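Phytase (Debaryomyces castellii, PDB 2GFI) probably hydrolyses a phosphate ester of phytate (inositol hexakisphosphate), releasing phosphate, as a 3-phytase of the histidine acid phosphatase family. Local coordinates at residues Lys82-Tyr87 with Asn254-Tyr258; Phe144-Tyr148 with Thr375-Lys379; Leu231-Leu235 with Ile247-Ser253. All coordinates share one frame. Numbering follows the deposited sequence.

Contacts 1 and 3 are neighbours, their centres about 11 Å apart, because both use helix 249-266: its first turn meets residues 231-235, and the next meets 82-87. They touch where Val-86 CG2 lies 3.8 Å from Asp-251 OD1 and Phe-256 CE2 4.1 Å from Leu-231 CD2. Contact 2, helix 133-148 on the central sheet, lies on the opposite side of the chain's centre, about 37 Å from contact 1 and 43 Å from contact 3, centre to centre. Contact 1 approaches the predicted active site without touching it: the side chain of Tyr-83 is about 12 Å from that of His-70 (nucleophile) and about 11 Å from that of Asp-333 (proton donor).

Contact 1 (Lys82-Tyr87 with Asn254-Tyr258); sequences KYKAVY and NLFGY
Two helical segments, 82-87 and 254-258, cross at -108° with their axes 9.8 Å apart; the closest CA pair is Tyr-83 and Tyr-258, at 6.0 Å. Helices 77-91 and 249-266 thus pack steeply in the helical region flanking the alpha/beta domain of histidine acid phosphatases. Asn-254 O lies 3.2 Å from Tyr-83 CE1 while also accepting from Tyr-258 N (2.9 Å), and Asn-254 OD1 takes a water (3.0 Å) that accepts from Lys-82 NZ (3.2 Å). Leu-255 points its CB away, yet its end swings back (m, t) so that CD2 meets Val-86 CG1 at 3.6 Å. At Gly-257 the missing side chain makes room for Tyr-83 (chi1 m), whose OH comes to 3.2 Å from Gly-257 CA; an ideal CB would be 2.0 Å from that oxygen. Tyr-258 (chi1 t), edge-to-face with Phe-111, sets CD1 3.4 Å from Tyr-83 CB; these two tyrosine rings lie obliquely, centroids 5.8 Å apart. Tyr-258 OH is 3.4 Å from CD1 of Tyr-87, whose own OH bonds Tyr-108 O. With no direct hydrogen bond between the segments, the crossing depends on aromatic and aliphatic fit, with one water bridging at its margin.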
loop_
_atom_site.group_PDB
_atom_site.type_symbol
_atom_site.label_atom_id
_atom_site.label_comp_id
_atom_site.label_asym_id
_atom_site.label_seq_id
_atom_site.Cartn_x
_atom_site.Cartn_y
_atom_site.Cartn_z
ATOM N N LYS A 82 -23.163 0.962 -28.894
ATOM C CA LYS A 82 -21.953 0.606 -29.613
ATOM C C LYS A 82 -21.248 -0.567 -28.947
ATOM O O LYS A 82 -20.736 -1.451 -29.647
ATOM C CB LYS A 82 -20.988 1.801 -29.745
ATOM C CG LYS A 82 -21.446 2.823 -30.767
ATOM C CD LYS A 82 -20.755 4.170 -30.518
ATOM C CE LYS A 82 -21.112 5.201 -31.560
ATOM N NZ LYS A 82 -20.886 4.654 -32.939
ATOM N N TYR A 83 -21.202 -0.575 -27.614
ATOM C CA TYR A 83 -20.554 -1.676 -26.876
ATOM C C TYR A 83 -21.325 -2.974 -27.118
ATOM O O TYR A 83 -20.737 -4.038 -27.302
ATOM C CB TYR A 83 -20.401 -1.392 -25.358
ATOM C CG TYR A 83 -19.688 -0.103 -25.003
ATOM C CD1 TYR A 83 -18.705 0.437 -25.843
ATOM C CD2 TYR A 83 -19.990 0.585 -23.817
ATOM C CE1 TYR A 83 -18.051 1.623 -25.519
ATOM C CE2 TYR A 83 -19.335 1.780 -23.487
ATOM C CZ TYR A 83 -18.367 2.277 -24.342
ATOM O OH TYR A 83 -17.721 3.466 -24.059
ATOM N N LYS A 84 -22.648 -2.876 -27.108
ATOM C CA LYS A 84 -23.507 -4.044 -27.357
ATOM C C LYS A 84 -23.267 -4.622 -28.773
ATOM O O LYS A 84 -23.112 -5.845 -28.935
ATOM C CB LYS A 84 -24.973 -3.685 -27.120
ATOM C CG LYS A 84 -25.930 -4.877 -27.183
ATOM C CD LYS A 84 -25.288 -6.092 -26.570
ATOM C CE LYS A 84 -26.322 -7.155 -26.154
ATOM N NZ LYS A 84 -27.098 -7.696 -27.277
ATOM N N ALA A 85 -23.235 -3.747 -29.774
ATOM C CA ALA A 85 -22.841 -4.115 -31.144
ATOM C C ALA A 85 -21.456 -4.800 -31.252
ATOM O O ALA A 85 -21.304 -5.803 -31.958
ATOM C CB ALA A 85 -22.951 -2.895 -32.103
ATOM N N VAL A 86 -20.449 -4.281 -30.554
ATOM C CA VAL A 86 -19.146 -4.937 -30.554
ATOM C C VAL A 86 -19.249 -6.277 -29.865
ATOM O O VAL A 86 -18.712 -7.266 -30.356
ATOM C CB VAL A 86 -17.998 -4.081 -29.922
ATOM C CG1 VAL A 86 -16.631 -4.805 -30.099
ATOM C CG2 VAL A 86 -17.900 -2.735 -30.614
ATOM N N TYR A 87 -19.931 -6.324 -28.723
ATOM C CA TYR A 87 -20.099 -7.567 -28.006
ATOM C C TYR A 87 -20.702 -8.642 -28.929
ATOM O O TYR A 87 -20.275 -9.797 -28.907
ATOM C CB TYR A 87 -21.004 -7.349 -26.786
ATOM C CG TYR A 87 -21.406 -8.638 -26.070
ATOM C CD1 TYR A 87 -20.596 -9.193 -25.060
ATOM C CD2 TYR A 87 -22.616 -9.282 -26.384
ATOM C CE1 TYR A 87 -20.980 -10.374 -24.388
ATOM C CE2 TYR A 87 -23.012 -10.431 -25.736
ATOM C CZ TYR A 87 -22.184 -10.976 -24.748
ATOM O OH TYR A 87 -22.598 -12.114 -24.134
ATOM N N ASN A 254 -13.591 1.262 -29.346
ATOM C CA ASN A 254 -14.718 1.211 -28.431
ATOM C C ASN A 254 -14.519 0.250 -27.279
ATOM O O ASN A 254 -15.177 0.322 -26.247
ATOM C CB ASN A 254 -15.975 0.848 -29.229
ATOM C CG ASN A 254 -16.510 2.028 -29.996
ATOM O OD1 ASN A 254 -17.072 1.895 -31.090
ATOM N ND2 ASN A 254 -16.324 3.204 -29.431
ATOM N N LEU A 255 -13.558 -0.634 -27.412
ATOM C CA LEU A 255 -13.360 -1.610 -26.376
ATOM C C LEU A 255 -12.647 -0.969 -25.187
ATOM O O LEU A 255 -12.719 -1.479 -24.068
ATOM C CB LEU A 255 -12.619 -2.827 -26.928
ATOM C CG LEU A 255 -13.380 -3.737 -27.866
ATOM C CD1 LEU A 255 -12.468 -4.949 -28.301
ATOM C CD2 LEU A 255 -14.641 -4.199 -27.172
ATOM N N PHE A 256 -11.968 0.152 -25.433
ATOM C CA PHE A 256 -11.437 0.976 -24.318
ATOM C C PHE A 256 -12.525 1.509 -23.437
ATOM O O PHE A 256 -12.444 1.336 -22.225
ATOM C CB PHE A 256 -10.562 2.145 -24.784
ATOM C CG PHE A 256 -9.274 1.724 -25.351
ATOM C CD1 PHE A 256 -8.199 1.438 -24.515
ATOM C CD2 PHE A 256 -9.121 1.601 -26.737
ATOM C CE1 PHE A 256 -6.966 1.042 -25.070
ATOM C CE2 PHE A 256 -7.924 1.217 -27.293
ATOM C CZ PHE A 256 -6.832 0.936 -26.459
ATOM N N GLY A 257 -13.546 2.134 -24.030
ATOM C CA GLY A 257 -14.716 2.577 -23.256
ATOM C C GLY A 257 -15.438 1.383 -22.622
ATOM O O GLY A 257 -15.904 1.429 -21.473
ATOM N N TYR A 258 -15.539 0.298 -23.364
ATOM C CA TYR A 258 -16.184 -0.897 -22.866
ATOM C C TYR A 258 -15.473 -1.330 -21.571
ATOM O O TYR A 258 -16.115 -1.594 -20.559
ATOM C CB TYR A 258 -16.075 -1.966 -23.972
ATOM C CG TYR A 258 -16.897 -3.212 -23.768
ATOM C CD1 TYR A 258 -17.868 -3.599 -24.718
ATOM C CD2 TYR A 258 -16.700 -4.037 -22.645
ATOM C CE1 TYR A 258 -18.609 -4.759 -24.557
ATOM C CE2 TYR A 258 -17.426 -5.189 -22.484
ATOM C CZ TYR A 258 -18.384 -5.550 -23.441
ATOM O OH TYR A 258 -19.128 -6.701 -23.247
HETATM O O HOH W 1 -17.714 4.380 -32.602
#

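Contact 2 (Phe144-Tyr148 with Thr375-Lys379); sequences FRTKY and TIIEK
Glu-378 OE2 receives two hydrogen bonds from the helix: one of 2.6 Å from Lys-147 NZ, part of a salt bridge, and a very short one of 2.5 Å from Tyr-148 OH. The buried carboxylate also pairs through OE1 with Arg-389, while Lys-147 NZ also bonds Thr-53 O. An extended lysine (all t) and a tyrosine with chi1 m can both span the gap from helix 144-148 to strand 375-379, whose axes stay 12.6 Å apart and run at 19°. The nearest CA pairs are Tyr-148 with Glu-378 (9.1 Å) and Phe-144 with Ile-376 (10.2 Å). This is helix-on-sheet packing in the alpha/beta domain of the histidine phosphatase superfamily: Ile-376 and Glu-378 face helix 133-148, and Ile-377 between them points away, onto helix 302-318. Beneath the charges, Tyr-148 OH is 3.4 Å from Ile-376 CG2. Phe-144 (chi1 t), one turn before Tyr-148, brings CE1 to 3.8 Å from Ile-376 CD1, at its ring edge. Both aromatic side chains also rest on Val-64 of strand 59-69.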
loop_
_atom_site.group_PDB
_atom_site.type_symbol
_atom_site.label_atom_id
_atom_site.label_comp_id
_atom_site.label_asym_id
_atom_site.label_seq_id
_atom_site.Cartn_x
_atom_site.Cartn_y
_atom_site.Cartn_z
ATOM N N PHE A 144 -16.737 16.013 2.468
ATOM C CA PHE A 144 -16.882 17.416 2.239
ATOM C C PHE A 144 -17.461 18.060 3.499
ATOM O O PHE A 144 -17.003 19.104 3.907
ATOM C CB PHE A 144 -17.773 17.646 1.018
ATOM C CG PHE A 144 -17.732 19.061 0.484
ATOM C CD1 PHE A 144 -16.881 19.397 -0.584
ATOM C CD2 PHE A 144 -18.580 20.060 1.011
ATOM C CE1 PHE A 144 -16.872 20.693 -1.118
ATOM C CE2 PHE A 144 -18.581 21.337 0.469
ATOM C CZ PHE A 144 -17.725 21.647 -0.587
ATOM N N ARG A 145 -18.467 17.447 4.118
ATOM C CA ARG A 145 -18.963 17.956 5.380
ATOM C C ARG A 145 -17.855 17.966 6.406
ATOM O O ARG A 145 -17.690 18.951 7.106
ATOM C CB ARG A 145 -20.156 17.169 5.919
ATOM C CG ARG A 145 -20.530 17.591 7.358
ATOM C CD ARG A 145 -21.049 19.044 7.562
ATOM N NE ARG A 145 -22.444 18.886 7.377
ATOM C CZ ARG A 145 -23.397 18.932 8.266
ATOM N NH1 ARG A 145 -23.228 19.336 9.517
ATOM N NH2 ARG A 145 -24.574 18.605 7.823
ATOM N N THR A 146 -17.105 16.867 6.502
ATOM C CA THR A 146 -15.997 16.794 7.464
ATOM C C THR A 146 -15.014 17.952 7.299
ATOM O O THR A 146 -14.631 18.535 8.270
ATOM C CB THR A 146 -15.241 15.457 7.383
ATOM O OG1 THR A 146 -16.091 14.406 7.810
ATOM C CG2 THR A 146 -14.160 15.419 8.442
ATOM N N LYS A 147 -14.640 18.288 6.066
ATOM C CA LYS A 147 -13.719 19.377 5.793
ATOM C C LYS A 147 -14.301 20.784 5.947
ATOM O O LYS A 147 -13.658 21.681 6.532
ATOM C CB LYS A 147 -13.125 19.240 4.383
ATOM C CG LYS A 147 -11.917 20.160 4.215
ATOM C CD LYS A 147 -11.126 19.948 2.937
ATOM C CE LYS A 147 -9.998 20.986 2.815
ATOM N NZ LYS A 147 -9.279 20.878 1.491
ATOM N N TYR A 148 -15.490 20.978 5.380
ATOM C CA TYR A 148 -16.032 22.324 5.170
ATOM C C TYR A 148 -17.215 22.688 6.036
ATOM O O TYR A 148 -17.664 23.814 5.996
ATOM C CB TYR A 148 -16.420 22.532 3.710
ATOM C CG TYR A 148 -15.253 22.405 2.758
ATOM C CD1 TYR A 148 -14.275 23.399 2.688
ATOM C CD2 TYR A 148 -15.129 21.286 1.916
ATOM C CE1 TYR A 148 -13.202 23.276 1.802
ATOM C CE2 TYR A 148 -14.087 21.166 1.028
ATOM C CZ TYR A 148 -13.115 22.152 0.978
ATOM O OH TYR A 148 -12.057 22.025 0.097
ATOM N N THR A 375 -14.339 19.966 -8.758
ATOM C CA THR A 375 -13.552 21.164 -8.813
ATOM C C THR A 375 -14.009 21.994 -7.630
ATOM O O THR A 375 -15.184 22.313 -7.489
ATOM C CB THR A 375 -13.772 21.877 -10.166
ATOM O OG1 THR A 375 -12.894 21.274 -11.139
ATOM C CG2 THR A 375 -13.383 23.381 -10.101
ATOM N N ILE A 376 -13.079 22.291 -6.743
ATOM C CA ILE A 376 -13.420 23.039 -5.545
ATOM C C ILE A 376 -12.618 24.343 -5.506
ATOM O O ILE A 376 -11.410 24.350 -5.785
ATOM C CB ILE A 376 -13.129 22.185 -4.315
ATOM C CG1 ILE A 376 -14.242 21.138 -4.117
ATOM C CG2 ILE A 376 -12.899 23.060 -3.080
ATOM C CD1 ILE A 376 -13.804 19.997 -3.210
ATOM N N ILE A 377 -13.318 25.441 -5.213
ATOM C CA ILE A 377 -12.694 26.692 -4.796
ATOM C C ILE A 377 -12.862 26.867 -3.296
ATOM O O ILE A 377 -13.980 26.837 -2.796
ATOM C CB ILE A 377 -13.317 27.859 -5.560
ATOM C CG1 ILE A 377 -13.246 27.559 -7.066
ATOM C CG2 ILE A 377 -12.599 29.168 -5.195
ATOM C CD1 ILE A 377 -14.046 28.490 -7.948
ATOM N N GLU A 378 -11.747 26.987 -2.573
ATOM C CA GLU A 378 -11.764 27.284 -1.147
ATOM C C GLU A 378 -11.402 28.735 -1.028
ATOM O O GLU A 378 -10.537 29.199 -1.738
ATOM C CB GLU A 378 -10.695 26.504 -0.363
ATOM C CG GLU A 378 -10.677 25.029 -0.658
ATOM C CD GLU A 378 -9.615 24.272 0.099
ATOM O OE1 GLU A 378 -8.442 24.712 0.122
ATOM O OE2 GLU A 378 -9.979 23.227 0.654
ATOM N N LYS A 379 -12.042 29.427 -0.097
ATOM C CA LYS A 379 -11.734 30.806 0.193
ATOM C C LYS A 379 -11.501 30.831 1.672
ATOM O O LYS A 379 -12.309 30.336 2.428
ATOM C CB LYS A 379 -12.916 31.715 -0.165
ATOM C CG LYS A 379 -12.681 33.180 0.197
ATOM C CD LYS A 379 -13.952 33.957 0.074
ATOM C CE LYS A 379 -13.760 35.372 0.601
ATOM N NZ LYS A 379 -14.899 36.229 0.188
#

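Contact 3 (Leu231-Leu235 with Ile247-Ser253); sequences LTKAL and ITEDDVS
Leu-235, Glu-249 and Leu-231 bury the most surface where helical segment 231-235 crosses the start of helix 249-266 almost at a right angle (92°, axes 8.9 Å apart). Helices 229-241 and 249-266 are successive in the chain, joined by a short connection. Leu-235 (t, p) spreads its branches over the entry to the second helix: CD1 reaches Ile-247 CG1 at 3.3 Å and Val-252 CG2 at 3.7 Å, while CD2 lies 3.8 Å from Thr-248 C. One turn earlier, Leu-231 (m, t) sets CD2 at 4.0 Å from Val-252 CG1 and 3.7 Å from Ser-253 CA, and its CB meets Glu-249 CG at 3.7 Å. The nearest CA pair is Leu-231 and Glu-249, 5.3 Å apart. Glu-249 suits the margin because its methylenes lie against Leu-231 while its OE2 accepts from Thr-232 OG1 at 2.6 Å. Ala-234 adds a smaller contact, its CB 4.0 Å from Val-252 CG1. The second helix begins with a capping box: Thr-248, the N-cap, takes Asp-251 N on OG1 (3.1 Å) and gives its own N to Asp-251 OD2 (2.9 Å), satisfying both backbone NH groups beside the place where Leu-235 packs. Around this pair, Phe-275 touches Ala-234 and Val-252, and helix 77-91 adjoins the N-terminal end of helix 249-266, with Lys-89 in a salt bridge to Asp-251 and Leu-90 against Ile-247.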
loop_
_atom_site.group_PDB
_atom_site.type_symbol
_atom_site.label_atom_id
_atom_site.label_comp_id
_atom_site.label_asym_id
_atom_site.label_seq_id
_atom_site.Cartn_x
_atom_site.Cartn_y
_atom_site.Cartn_z
ATOM N N LEU A 231 -4.386 0.948 -33.053
ATOM C CA LEU A 231 -5.653 0.213 -33.187
ATOM C C LEU A 231 -5.485 -0.955 -34.142
ATOM O O LEU A 231 -5.891 -2.081 -33.842
ATOM C CB LEU A 231 -6.798 1.124 -33.617
ATOM C CG LEU A 231 -7.183 2.210 -32.594
ATOM C CD1 LEU A 231 -8.098 3.208 -33.278
ATOM C CD2 LEU A 231 -7.832 1.629 -31.326
ATOM N N THR A 232 -4.824 -0.695 -35.262
ATOM C CA THR A 232 -4.540 -1.723 -36.236
ATOM C C THR A 232 -3.667 -2.805 -35.639
ATOM O O THR A 232 -3.923 -4.001 -35.847
ATOM C CB THR A 232 -3.864 -1.099 -37.406
ATOM O OG1 THR A 232 -4.728 -0.077 -37.917
ATOM C CG2 THR A 232 -3.737 -2.113 -38.551
ATOM N N LYS A 233 -2.658 -2.397 -34.872
ATOM C CA LYS A 233 -1.767 -3.365 -34.274
ATOM C C LYS A 233 -2.522 -4.188 -33.257
ATOM O O LYS A 233 -2.344 -5.399 -33.201
ATOM C CB LYS A 233 -0.550 -2.703 -33.627
ATOM C CG LYS A 233 0.361 -1.973 -34.624
ATOM C CD LYS A 233 1.430 -1.169 -33.890
ATOM C CE LYS A 233 2.645 -0.928 -34.762
ATOM N NZ LYS A 233 2.370 0.200 -35.705
ATOM N N ALA A 234 -3.383 -3.541 -32.473
ATOM C CA ALA A 234 -4.121 -4.273 -31.451
ATOM C C ALA A 234 -5.009 -5.300 -32.167
ATOM O O ALA A 234 -4.926 -6.484 -31.877
ATOM C CB ALA A 234 -4.930 -3.329 -30.589
ATOM N N LEU A 235 -5.787 -4.835 -33.154
ATOM C CA LEU A 235 -6.625 -5.680 -33.989
ATOM C C LEU A 235 -5.870 -6.853 -34.605
ATOM O O LEU A 235 -6.303 -7.993 -34.507
ATOM C CB LEU A 235 -7.290 -4.840 -35.089
ATOM C CG LEU A 235 -8.365 -5.533 -35.932
ATOM C CD1 LEU A 235 -9.495 -6.132 -35.053
ATOM C CD2 LEU A 235 -8.920 -4.572 -36.925
ATOM N N ILE A 247 -13.786 -7.802 -36.718
ATOM C CA ILE A 247 -14.086 -6.537 -36.077
ATOM C C ILE A 247 -13.159 -5.494 -36.659
ATOM O O ILE A 247 -12.130 -5.826 -37.262
ATOM C CB ILE A 247 -13.980 -6.608 -34.526
ATOM C CG1 ILE A 247 -12.546 -6.900 -34.062
ATOM C CG2 ILE A 247 -14.989 -7.631 -33.919
ATOM C CD1 ILE A 247 -12.355 -6.843 -32.512
ATOM N N THR A 248 -13.545 -4.239 -36.492
ATOM C CA THR A 248 -12.784 -3.101 -36.990
ATOM C C THR A 248 -11.944 -2.421 -35.911
ATOM O O THR A 248 -12.063 -2.714 -34.708
ATOM C CB THR A 248 -13.739 -2.045 -37.611
ATOM O OG1 THR A 248 -14.694 -1.651 -36.632
ATOM C CG2 THR A 248 -14.637 -2.678 -38.724
ATOM N N GLU A 249 -11.109 -1.502 -36.386
ATOM C CA GLU A 249 -10.320 -0.591 -35.579
ATOM C C GLU A 249 -11.236 0.261 -34.719
ATOM O O GLU A 249 -10.928 0.471 -33.563
ATOM C CB GLU A 249 -9.496 0.311 -36.474
ATOM C CG GLU A 249 -8.137 -0.254 -36.809
ATOM C CD GLU A 249 -8.087 -0.983 -38.133
ATOM O OE1 GLU A 249 -9.147 -1.424 -38.624
ATOM O OE2 GLU A 249 -6.972 -1.117 -38.691
ATOM N N ASP A 250 -12.355 0.705 -35.304
ATOM C CA ASP A 250 -13.462 1.364 -34.623
ATOM C C ASP A 250 -14.003 0.562 -33.456
ATOM O O ASP A 250 -14.271 1.126 -32.415
ATOM C CB ASP A 250 -14.642 1.623 -35.601
ATOM C CG ASP A 250 -15.829 2.398 -34.937
ATOM O OD1 ASP A 250 -15.541 3.516 -34.391
ATOM O OD2 ASP A 250 -17.073 1.999 -34.929
ATOM N N ASP A 251 -14.228 -0.730 -33.665
ATOM C CA ASP A 251 -14.632 -1.656 -32.611
ATOM C C ASP A 251 -13.629 -1.700 -31.465
ATOM O O ASP A 251 -14.004 -1.539 -30.314
ATOM C CB ASP A 251 -14.822 -3.058 -33.194
ATOM C CG ASP A 251 -15.966 -3.108 -34.213
ATOM O OD1 ASP A 251 -16.845 -2.200 -34.179
ATOM O OD2 ASP A 251 -16.062 -3.991 -35.085
ATOM N N VAL A 252 -12.364 -1.911 -31.819
ATOM C CA VAL A 252 -11.252 -1.965 -30.905
ATOM C C VAL A 252 -11.189 -0.649 -30.116
ATOM O O VAL A 252 -11.063 -0.663 -28.914
ATOM C CB VAL A 252 -9.925 -2.235 -31.642
ATOM C CG1 VAL A 252 -8.737 -2.199 -30.661
ATOM C CG2 VAL A 252 -9.972 -3.581 -32.382
ATOM N N SER A 253 -11.322 0.468 -30.794
ATOM C CA SER A 253 -11.333 1.749 -30.133
ATOM C C SER A 253 -12.435 1.860 -29.070
ATOM O O SER A 253 -12.231 2.442 -28.029
ATOM C CB SER A 253 -11.527 2.828 -31.160
ATOM O OG SER A 253 -11.405 4.077 -30.516
#